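Local coordinates for protein galactan 1,3-beta-galactosidase (Phanerochaete chrysosporium, PDB 7BYS) that probably trims beta-1,3-galactan chains from their ends as a family 43 glycoside hydrolase, and carries a calcium-containing carbohydrate-binding module, at residues Y307-G312 and K330-L335; V355-A360 and V395-N400; Y366-V371 and S378-Q383. All blocks are in the same frame, centred on the assembly; numbering follows the deposited sequence. Where two conformers were deposited one is given.

Interaction 1: residues Y307-G312 and K330-L335; sequences YEAENG and KAVGYL. With CA (calcium ion), chain F.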
loop_
_atom_site.group_PDB
_atom_site.type_symbol
_atom_site.label_atom_id
_atom_site.label_comp_id
_atom_site.label_asym_id
_atom_site.label_seq_id
_atom_site.Cartn_x
_atom_site.Cartn_y
_atom_site.Cartn_z
ATOM N N TYR A 307 0.279 -18.252 -18.457
ATOM C CA TYR A 307 -0.454 -19.479 -18.765
ATOM C C TYR A 307 -1.920 -19.236 -18.445
ATOM O O TYR A 307 -2.255 -18.918 -17.299
ATOM C CB TYR A 307 0.054 -20.647 -17.916
ATOM C CG TYR A 307 1.523 -20.966 -18.101
ATOM C CD1 TYR A 307 2.499 -20.283 -17.387
ATOM C CD2 TYR A 307 1.936 -21.962 -18.987
ATOM C CE1 TYR A 307 3.845 -20.575 -17.549
ATOM C CE2 TYR A 307 3.279 -22.258 -19.153
ATOM C CZ TYR A 307 4.227 -21.559 -18.436
ATOM O OH TYR A 307 5.569 -21.852 -18.603
ATOM N N GLU A 308 -2.793 -19.422 -19.430
ATOM C CA GLU A 308 -4.223 -19.241 -19.211
ATOM C C GLU A 308 -4.799 -20.440 -18.476
ATOM O O GLU A 308 -4.521 -21.588 -18.833
ATOM C CB GLU A 308 -4.944 -19.073 -20.547
ATOM C CG GLU A 308 -4.529 -17.837 -21.339
ATOM C CD GLU A 308 -4.916 -16.525 -20.683
ATOM O OE1 GLU A 308 -5.850 -16.495 -19.853
ATOM O OE2 GLU A 308 -4.277 -15.508 -21.000
ATOM N N ALA A 309 -5.610 -20.177 -17.447
ATOM C CA ALA A 309 -6.225 -21.270 -16.702
ATOM C C ALA A 309 -7.096 -22.137 -17.603
ATOM O O ALA A 309 -7.139 -23.366 -17.445
ATOM C CB ALA A 309 -7.048 -20.710 -15.544
ATOM N N GLU A 310 -7.779 -21.520 -18.570
ATOM C CA GLU A 310 -8.703 -22.250 -19.425
ATOM C C GLU A 310 -7.988 -23.195 -20.380
ATOM O O GLU A 310 -8.640 -24.069 -20.958
ATOM C CB GLU A 310 -9.625 -21.276 -20.169
ATOM C CG GLU A 310 -8.913 -20.290 -21.085
ATOM C CD GLU A 310 -8.517 -18.993 -20.391
ATOM O OE1 GLU A 310 -8.379 -18.975 -19.143
ATOM O OE2 GLU A 310 -8.379 -17.985 -21.115
ATOM N N ASN A 311 -6.678 -23.045 -20.554
ATOM C CA ASN A 311 -5.890 -23.992 -21.328
ATOM C C ASN A 311 -5.354 -25.131 -20.477
ATOM O O ASN A 311 -4.712 -26.041 -21.013
ATOM C CB ASN A 311 -4.742 -23.271 -22.046
ATOM C CG ASN A 311 -5.232 -22.340 -23.126
ATOM O OD1 ASN A 311 -6.312 -22.541 -23.687
ATOM N ND2 ASN A 311 -4.447 -21.312 -23.426
ATOM N N GLY A 312 -5.614 -25.111 -19.174
ATOM C CA GLY A 312 -5.205 -26.183 -18.299
ATOM C C GLY A 312 -6.161 -27.352 -18.360
ATOM O O GLY A 312 -7.177 -27.337 -19.055
ATOM N N LYS A 330 -11.768 -15.706 -20.981
ATOM C CA LYS A 330 -12.214 -16.921 -20.310
ATOM C C LYS A 330 -11.468 -17.108 -18.997
ATOM O O LYS A 330 -10.343 -16.634 -18.827
ATOM C CB LYS A 330 -11.993 -18.161 -21.190
ATOM C CG LYS A 330 -12.807 -18.133 -22.477
ATOM C CD LYS A 330 -12.640 -19.395 -23.292
ATOM C CE LYS A 330 -13.443 -19.281 -24.579
ATOM N NZ LYS A 330 -14.690 -18.480 -24.386
ATOM N N ALA A 331 -12.113 -17.810 -18.069
ATOM C CA ALA A 331 -11.510 -18.182 -16.799
ATOM C C ALA A 331 -12.041 -19.558 -16.427
ATOM O O ALA A 331 -12.950 -20.085 -17.071
ATOM C CB ALA A 331 -11.830 -17.159 -15.698
ATOM N N VAL A 332 -11.488 -20.128 -15.364
ATOM C CA VAL A 332 -11.959 -21.403 -14.828
ATOM C C VAL A 332 -12.744 -21.118 -13.557
ATOM O O VAL A 332 -12.221 -20.511 -12.610
ATOM C CB VAL A 332 -10.804 -22.381 -14.576
ATOM C CG1 VAL A 332 -11.324 -23.642 -13.882
ATOM C CG2 VAL A 332 -10.137 -22.741 -15.892
ATOM N N GLY A 333 -14.010 -21.532 -13.548
ATOM C CA GLY A 333 -14.870 -21.402 -12.397
ATOM C C GLY A 333 -15.169 -22.753 -11.764
ATOM O O GLY A 333 -14.691 -23.801 -12.188
ATOM N N TYR A 334 -15.975 -22.699 -10.709
ATOM C CA TYR A 334 -16.319 -23.893 -9.941
ATOM C C TYR A 334 -15.063 -24.646 -9.494
ATOM O O TYR A 334 -14.984 -25.880 -9.538
ATOM C CB TYR A 334 -17.355 -24.763 -10.668
ATOM C CG TYR A 334 -18.659 -24.011 -10.915
ATOM C CD1 TYR A 334 -18.752 -23.042 -11.912
ATOM C CD2 TYR A 334 -19.782 -24.242 -10.131
ATOM C CE1 TYR A 334 -19.922 -22.342 -12.135
ATOM C CE2 TYR A 334 -20.963 -23.547 -10.348
ATOM C CZ TYR A 334 -21.024 -22.596 -11.348
ATOM O OH TYR A 334 -22.194 -21.903 -11.569
ATOM N N LEU A 335 -14.051 -23.881 -9.085
ATOM C CA LEU A 335 -12.830 -24.427 -8.518
ATOM C C LEU A 335 -13.007 -24.591 -7.025
ATOM O O LEU A 335 -13.663 -23.781 -6.365
ATOM C CB LEU A 335 -11.648 -23.491 -8.759
ATOM C CG LEU A 335 -11.075 -23.536 -10.167
ATOM C CD1 LEU A 335 -10.020 -22.428 -10.314
ATOM C CD2 LEU A 335 -10.495 -24.914 -10.504
HETATM CA CA CA F . -8.008 -16.528 -19.040
#
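The 3-10 turn that follows strand 305-308 comes up beside strand 330-333, with the CA atoms of Glu-310 and Ala-331 5.6 Å apart. The turn is closed by its own backbone, Asn-311 N bonding to Glu-308 O and Gly-312 N to Ala-309 O. The two segments are joined mainly through a calcium ion. Glu-310 grips it with both carboxylate oxygens, OE1 at 2.5 Å and OE2 at 2.6 Å from the ion. Its CG lies between the backbone N and the carbonyl carbon (chi1 61°). A bend at chi2 (-90°) then turns the carboxylate to the metal. Glu-308 comes from the end of the strand and binds with one oxygen, its OE1 2.3 Å from the ion. Lys-330 offers its main chain, with O 2.4 Å from the calcium. Its side chain crosses that of Glu-310 at about a right angle, Glu-310 CG lying 3.7 Å from Lys-330 CB, and its amine end then leads away. Beside the metal is a small apolar patch. Val-332 CG2, anti to its own carbonyl carbon, packs 3.7 Å from Ala-309 CB and also lies against the Ala-309 carbonyl. Val-341 packs on Val-332 as well. Ser-327 O and the O and OD1 atoms of Asp-422 complete seven oxygen ligands. Strand 420-426 also ties the segments together, bonding by backbone to Ala-309 and Val-332. Glu-310 OE1 and Lys-330 O are only 3.1 Å apart with no bond between them, as two ligands of one metal can be. The all-oxygen shell, with three acidic side chains, is likely to keep these carboxylates ionised. It is consistent with a structural calcium site that pins the turn to the strand in a carbohydrate-binding module.

Interaction 2: residues V355-A360 and V395-N400; sequences VALYFA and VPVKLN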
loop_
_atom_site.group_PDB
_atom_site.type_symbol
_atom_site.label_atom_id
_atom_site.label_comp_id
_atom_site.label_asym_id
_atom_site.label_seq_id
_atom_site.Cartn_x
_atom_site.Cartn_y
_atom_site.Cartn_z
ATOM N N VAL A 355 4.955 -16.547 -8.539
ATOM C CA VAL A 355 3.884 -16.792 -9.491
ATOM C C VAL A 355 2.706 -15.901 -9.114
ATOM O O VAL A 355 2.249 -15.921 -7.968
ATOM C CB VAL A 355 3.480 -18.280 -9.501
ATOM C CG1 VAL A 355 2.394 -18.532 -10.528
ATOM C CG2 VAL A 355 4.709 -19.173 -9.774
ATOM N N ALA A 356 2.233 -15.117 -10.068
ATOM C CA ALA A 356 1.072 -14.267 -9.853
ATOM C C ALA A 356 -0.184 -15.002 -10.300
ATOM O O ALA A 356 -0.265 -15.476 -11.436
ATOM C CB ALA A 356 1.211 -12.959 -10.630
ATOM N N LEU A 357 -1.161 -15.083 -9.410
ATOM C CA LEU A 357 -2.442 -15.718 -9.700
ATOM C C LEU A 357 -3.457 -14.623 -10.009
ATOM O O LEU A 357 -3.770 -13.801 -9.140
ATOM C CB LEU A 357 -2.910 -16.567 -8.517
ATOM C CG LEU A 357 -1.897 -17.500 -7.849
ATOM C CD1 LEU A 357 -2.565 -18.275 -6.712
ATOM C CD2 LEU A 357 -1.267 -18.434 -8.858
ATOM N N TYR A 358 -3.944 -14.597 -11.252
ATOM C CA TYR A 358 -4.951 -13.631 -11.683
ATOM C C TYR A 358 -6.325 -14.271 -11.540
ATOM O O TYR A 358 -6.596 -15.320 -12.136
ATOM C CB TYR A 358 -4.702 -13.201 -13.125
ATOM C CG TYR A 358 -3.555 -12.237 -13.268
ATOM C CD1 TYR A 358 -2.234 -12.648 -13.082
ATOM C CD2 TYR A 358 -3.793 -10.908 -13.591
ATOM C CE1 TYR A 358 -1.182 -11.738 -13.190
ATOM C CE2 TYR A 358 -2.752 -10.004 -13.711
ATOM C CZ TYR A 358 -1.462 -10.428 -13.500
ATOM O OH TYR A 358 -0.446 -9.503 -13.626
ATOM N N PHE A 359 -7.193 -13.653 -10.749
ATOM C CA PHE A 359 -8.469 -14.261 -10.402
ATOM C C PHE A 359 -9.527 -13.168 -10.293
ATOM O O PHE A 359 -9.214 -11.982 -10.154
ATOM C CB PHE A 359 -8.361 -14.996 -9.054
ATOM C CG PHE A 359 -8.125 -14.060 -7.906
ATOM C CD1 PHE A 359 -9.195 -13.495 -7.230
ATOM C CD2 PHE A 359 -6.832 -13.675 -7.567
ATOM C CE1 PHE A 359 -8.983 -12.595 -6.207
ATOM C CE2 PHE A 359 -6.611 -12.777 -6.541
ATOM C CZ PHE A 359 -7.689 -12.234 -5.863
ATOM N N ALA A 360 -10.789 -13.577 -10.335
ATOM C CA ALA A 360 -11.910 -12.700 -10.029
ATOM C C ALA A 360 -12.667 -13.292 -8.853
ATOM O O ALA A 360 -12.909 -14.501 -8.808
ATOM C CB ALA A 360 -12.845 -12.561 -11.238
ATOM N N VAL A 395 -2.658 -11.966 -6.996
ATOM C CA VAL A 395 -1.924 -12.133 -5.744
ATOM C C VAL A 395 -0.757 -13.083 -5.974
ATOM O O VAL A 395 -0.859 -13.993 -6.810
ATOM C CB VAL A 395 -2.817 -12.642 -4.598
ATOM C CG1 VAL A 395 -3.859 -11.603 -4.209
ATOM C CG2 VAL A 395 -3.471 -13.978 -4.961
ATOM N N PRO A 396 0.338 -12.934 -5.241
ATOM C CA PRO A 396 1.540 -13.726 -5.525
ATOM C C PRO A 396 1.718 -14.902 -4.585
ATOM O O PRO A 396 1.293 -14.875 -3.418
ATOM C CB PRO A 396 2.661 -12.713 -5.293
ATOM C CG PRO A 396 2.141 -11.896 -4.138
ATOM C CD PRO A 396 0.643 -11.770 -4.383
ATOM N N VAL A 397 2.377 -15.937 -5.098
ATOM C CA VAL A 397 2.805 -17.082 -4.299
ATOM C C VAL A 397 4.172 -17.529 -4.800
ATOM O O VAL A 397 4.426 -17.547 -6.009
ATOM C CB VAL A 397 1.753 -18.218 -4.301
ATOM C CG1 VAL A 397 1.549 -18.789 -5.701
ATOM C CG2 VAL A 397 2.148 -19.317 -3.314
ATOM N N LYS A 398 5.068 -17.850 -3.865
ATOM C CA LYS A 398 6.424 -18.275 -4.194
ATOM C C LYS A 398 6.458 -19.799 -4.252
ATOM O O LYS A 398 6.194 -20.466 -3.247
ATOM C CB LYS A 398 7.412 -17.760 -3.151
ATOM C CG LYS A 398 8.847 -17.686 -3.673
ATOM C CD LYS A 398 9.729 -16.837 -2.758
ATOM C CE LYS A 398 9.711 -17.379 -1.340
ATOM N NZ LYS A 398 9.437 -16.308 -0.338
ATOM N N LEU A 399 6.771 -20.343 -5.427
ATOM C CA LEU A 399 6.713 -21.783 -5.653
ATOM C C LEU A 399 8.087 -22.329 -6.018
ATOM O O LEU A 399 8.820 -21.723 -6.805
ATOM C CB LEU A 399 5.728 -22.116 -6.780
ATOM C CG LEU A 399 4.276 -21.684 -6.544
ATOM C CD1 LEU A 399 3.399 -22.066 -7.714
ATOM C CD2 LEU A 399 3.733 -22.276 -5.251
ATOM N N ASN A 400 8.412 -23.502 -5.471
ATOM C CA ASN A 400 9.633 -24.219 -5.828
ATOM C C ASN A 400 9.347 -25.111 -7.029
ATOM O O ASN A 400 8.547 -26.047 -6.936
ATOM C CB ASN A 400 10.119 -25.062 -4.652
ATOM C CG ASN A 400 10.816 -24.233 -3.590
ATOM O OD1 ASN A 400 11.482 -23.244 -3.899
ATOM N ND2 ASN A 400 10.651 -24.621 -2.332
#
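Strands 355-360 and 395-400 run antiparallel, their axes at 144°, and are laced by four backbone hydrogen bonds. Val-355 and Val-397 form one hydrogen-bonded pair, with Val-355 N 2.8 Å from Val-397 O. Leu-357 and Val-395 form the next, and here the bond from Leu-357 N to Val-395 O is 2.8 Å and almost straight, at 176°. The valines and leucine of these pairs share one face, and this is the tight side. Val-355 CG2 meets Leu-399 CD1 at 3.8 Å, two residues along from its own partner. Leu-357 CD2 approaches Val-397 CG1 more loosely, at 4.2 Å. Phe-359 has its CG between the backbone N and the carbonyl carbon (chi1 66°). This brings CE2, one corner of the ring, to 3.7 Å from Val-395 CG2, and the two side chains cross at about a right angle. Val-381 of strand 379-383 packs against Leu-357, Val-395 and Val-397 from the facing sheet, so this is the interior of a beta sandwich, the fold of the carbohydrate-binding module. Strand 392-402 is an outermost strand of its sheet. The other face is looser. Ala-356 and Pro-396 form a non-hydrogen-bonded pair there, their CA atoms 4.4 Å apart, and their side chains add little cover. Proline costs no bond to strand 355-360 at this position. Its CA makes a CA-H...O contact of 3.4 Å with Val-355 O. Val-4 and Trp-354 touch Pro-396, while Lys-398, further along, is exposed to solvent.

Interaction 3: residues Y366-V371 and S378-Q383; sequences YRNVTV and SVLVDQ. With NAG (2-acetamido-2-deoxy-beta-D-glucopyranose), chain E.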
loop_
_atom_site.group_PDB
_atom_site.type_symbol
_atom_site.label_atom_id
_atom_site.label_comp_id
_atom_site.label_asym_id
_atom_site.label_seq_id
_atom_site.Cartn_x
_atom_site.Cartn_y
_atom_site.Cartn_z
ATOM N N TYR A 366 -13.287 -12.580 1.360
ATOM C CA TYR A 366 -12.173 -13.299 0.763
ATOM C C TYR A 366 -12.560 -14.737 0.446
ATOM O O TYR A 366 -13.412 -15.341 1.100
ATOM C CB TYR A 366 -11.017 -13.381 1.756
ATOM C CG TYR A 366 -10.104 -12.183 1.795
ATOM C CD1 TYR A 366 -10.609 -10.893 1.816
ATOM C CD2 TYR A 366 -8.727 -12.349 1.799
ATOM C CE1 TYR A 366 -9.761 -9.794 1.861
ATOM C CE2 TYR A 366 -7.870 -11.263 1.847
ATOM C CZ TYR A 366 -8.391 -9.993 1.869
ATOM O OH TYR A 366 -7.521 -8.916 1.908
ATOM N N ARG A 367 -11.910 -15.283 -0.571
ATOM C CA ARG A 367 -11.842 -16.718 -0.800
ATOM C C ARG A 367 -10.384 -17.142 -0.659
ATOM O O ARG A 367 -9.514 -16.341 -0.313
ATOM C CB ARG A 367 -12.400 -17.061 -2.183
ATOM C CG ARG A 367 -13.875 -16.746 -2.326
ATOM C CD ARG A 367 -14.411 -17.341 -3.602
ATOM N NE ARG A 367 -15.807 -16.979 -3.817
ATOM C CZ ARG A 367 -16.599 -17.558 -4.710
ATOM N NH1 ARG A 367 -16.148 -18.553 -5.469
ATOM N NH2 ARG A 367 -17.852 -17.145 -4.841
ATOM N N ASN A 368 -10.110 -18.412 -0.929
ATOM C CA ASN A 368 -8.727 -18.863 -1.027
ATOM C C ASN A 368 -8.676 -20.029 -1.991
ATOM O O ASN A 368 -9.702 -20.579 -2.388
ATOM C CB ASN A 368 -8.175 -19.284 0.328
ATOM C CG ASN A 368 -9.209 -19.926 1.142
ATOM O OD1 ASN A 368 -9.621 -21.046 0.849
ATOM N ND2 ASN A 368 -9.685 -19.220 2.158
ATOM N N VAL A 369 -7.458 -20.393 -2.371
ATOM C CA VAL A 369 -7.236 -21.460 -3.339
ATOM C C VAL A 369 -6.041 -22.281 -2.874
ATOM O O VAL A 369 -5.031 -21.731 -2.426
ATOM C CB VAL A 369 -7.061 -20.906 -4.775
ATOM C CG1 VAL A 369 -5.779 -20.076 -4.908
ATOM C CG2 VAL A 369 -7.109 -22.057 -5.808
ATOM N N THR A 370 -6.171 -23.603 -2.948
ATOM C CA THR A 370 -5.030 -24.475 -2.697
ATOM C C THR A 370 -4.165 -24.561 -3.950
ATOM O O THR A 370 -4.671 -24.604 -5.077
ATOM C CB THR A 370 -5.501 -25.885 -2.331
ATOM O OG1 THR A 370 -6.252 -26.423 -3.423
ATOM C CG2 THR A 370 -6.349 -25.873 -1.068
ATOM N N VAL A 371 -2.848 -24.597 -3.745
ATOM C CA VAL A 371 -1.870 -24.643 -4.826
ATOM C C VAL A 371 -0.881 -25.764 -4.517
ATOM O O VAL A 371 -0.247 -25.765 -3.453
ATOM C CB VAL A 371 -1.131 -23.303 -5.001
ATOM C CG1 VAL A 371 -0.168 -23.372 -6.172
ATOM C CG2 VAL A 371 -2.119 -22.149 -5.196
ATOM N N SER A 378 -0.031 -29.013 -0.485
ATOM C CA SER A 378 -0.709 -27.788 -0.882
ATOM C C SER A 378 -0.329 -26.643 0.042
ATOM O O SER A 378 -0.070 -26.840 1.232
ATOM C CB SER A 378 -2.218 -27.983 -0.745
ATOM O OG SER A 378 -2.744 -28.681 -1.860
ATOM N N VAL A 379 -0.323 -25.432 -0.512
ATOM C CA VAL A 379 -0.366 -24.220 0.292
ATOM C C VAL A 379 -1.655 -23.492 -0.055
ATOM O O VAL A 379 -2.191 -23.638 -1.157
ATOM C CB VAL A 379 0.859 -23.299 0.089
ATOM C CG1 VAL A 379 2.143 -23.996 0.531
ATOM C CG2 VAL A 379 0.947 -22.850 -1.342
ATOM N N LEU A 380 -2.167 -22.719 0.895
ATOM C CA LEU A 380 -3.417 -21.996 0.706
ATOM C C LEU A 380 -3.120 -20.526 0.450
ATOM O O LEU A 380 -2.406 -19.888 1.232
ATOM C CB LEU A 380 -4.297 -22.151 1.945
ATOM C CG LEU A 380 -5.755 -21.730 1.782
ATOM C CD1 LEU A 380 -6.468 -22.610 0.759
ATOM C CD2 LEU A 380 -6.450 -21.810 3.115
ATOM N N VAL A 381 -3.646 -19.997 -0.652
ATOM C CA VAL A 381 -3.396 -18.616 -1.058
ATOM C C VAL A 381 -4.678 -17.807 -0.891
ATOM O O VAL A 381 -5.725 -18.173 -1.434
ATOM C CB VAL A 381 -2.877 -18.539 -2.504
ATOM C CG1 VAL A 381 -2.616 -17.093 -2.881
ATOM C CG2 VAL A 381 -1.592 -19.353 -2.660
ATOM N N ASP A 382 -4.589 -16.699 -0.154
ATOM C CA ASP A 382 -5.742 -15.835 0.067
ATOM C C ASP A 382 -6.090 -15.083 -1.210
ATOM O O ASP A 382 -5.210 -14.562 -1.903
ATOM C CB ASP A 382 -5.401 -14.783 1.119
ATOM C CG ASP A 382 -5.232 -15.364 2.503
ATOM O OD1 ASP A 382 -5.971 -16.309 2.851
ATOM O OD2 ASP A 382 -4.360 -14.852 3.244
ATOM N N GLN A 383 -7.391 -14.992 -1.494
ATOM C CA GLN A 383 -7.918 -14.311 -2.676
ATOM C C GLN A 383 -8.890 -13.228 -2.224
ATOM O O GLN A 383 -10.086 -13.495 -2.000
ATOM C CB GLN A 383 -8.575 -15.306 -3.631
ATOM C CG GLN A 383 -7.572 -16.300 -4.181
ATOM C CD GLN A 383 -8.223 -17.368 -5.034
ATOM O OE1 GLN A 383 -9.136 -18.055 -4.587
ATOM N NE2 GLN A 383 -7.782 -17.483 -6.277
HETATM C C1 NAG E . -10.758 -19.705 2.973
HETATM C C2 NAG E . -10.660 -19.298 4.436
HETATM C C3 NAG E . -11.907 -19.633 5.179
HETATM C C4 NAG E . -13.127 -19.047 4.527
HETATM C C5 NAG E . -13.235 -19.473 3.067
HETATM C C6 NAG E . -14.378 -18.745 2.426
HETATM C C7 NAG E . -8.371 -19.259 5.586
HETATM C C8 NAG E . -7.169 -19.985 6.201
HETATM N N2 NAG E . -9.491 -20.019 5.035
HETATM O O3 NAG E . -11.790 -19.106 6.529
HETATM O O4 NAG E . -14.310 -19.488 5.200
HETATM O O5 NAG E . -12.004 -19.151 2.336
HETATM O O6 NAG E . -14.526 -19.198 1.105
HETATM O O7 NAG E . -8.392 -18.073 5.559
HETATM O O HOH W 1 -8.750 -16.389 2.627
#
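Six backbone hydrogen bonds join strands 367-371 and 379-383 in an antiparallel ladder. In the middle pair Val-381 N meets Val-369 O at 2.8 Å, nearly straight (169°). At the open end Gln-383 N also bonds to Arg-367 O at 2.8 Å, but from above the carbonyl plane. The Gln-383 side chain extends beyond CG and lays its amide along Val-369, with CD 3.6 Å from Val-369 CG1. Its OE1 accepts a bond from Ala-419 N. An alanine here would lose the amide, and would probably leave Val-369 less covered and the Ala-419 N-H without this acceptor. On the opposite face, Asn-368 ND2 is bonded covalently to C1 of an N-acetylglucosamine at 1.4 Å. Leu-380 flanks the linkage, its CD2 3.7 Å from C8 of the sugar. A water accepts from Asn-368 ND2 at 3.0 Å and also lies within bonding distance of Arg-367 O and Asp-382 OD1. Further out, Asn-416 ND2 bonds to Asn-368 OD1, and Arg-261 forms a salt bridge with Asp-382. Arg-367 is extended and held by Asp-363 and Ala-418 O; it binds beta-D-galactose in a complex of this protein. The arrangement is a beta hairpin with an N-glycosylated Asn-Val-Thr sequon on one face, and at its open end a sugar-site arginine whose side chain starts on the other face and leads away from it.

All three contacts lie in the carbohydrate-binding module. Of the three, interaction 2 is the apolar, buried one, and interaction 3 supplies part of the facing sheet. The two touch across the sandwich: Val-397 CG2 meets Val-381 CG2 and Phe-359 CE1 meets Gln-383 CB, both at 3.8 Å. Interaction 3 is also nested in the chain between the two strands of interaction 2. Its outer face differs, being polar and glycosylated. Interaction 1 touches neither, its centre about 14 Å from that of interaction 2, but strand 305-308 belongs to the same sheet as interaction 2. Metal coordination replaces the ladders of the others. Tyr-334 of interaction 1, like Arg-367, binds beta-D-galactose in a complex; the sugar is absent here.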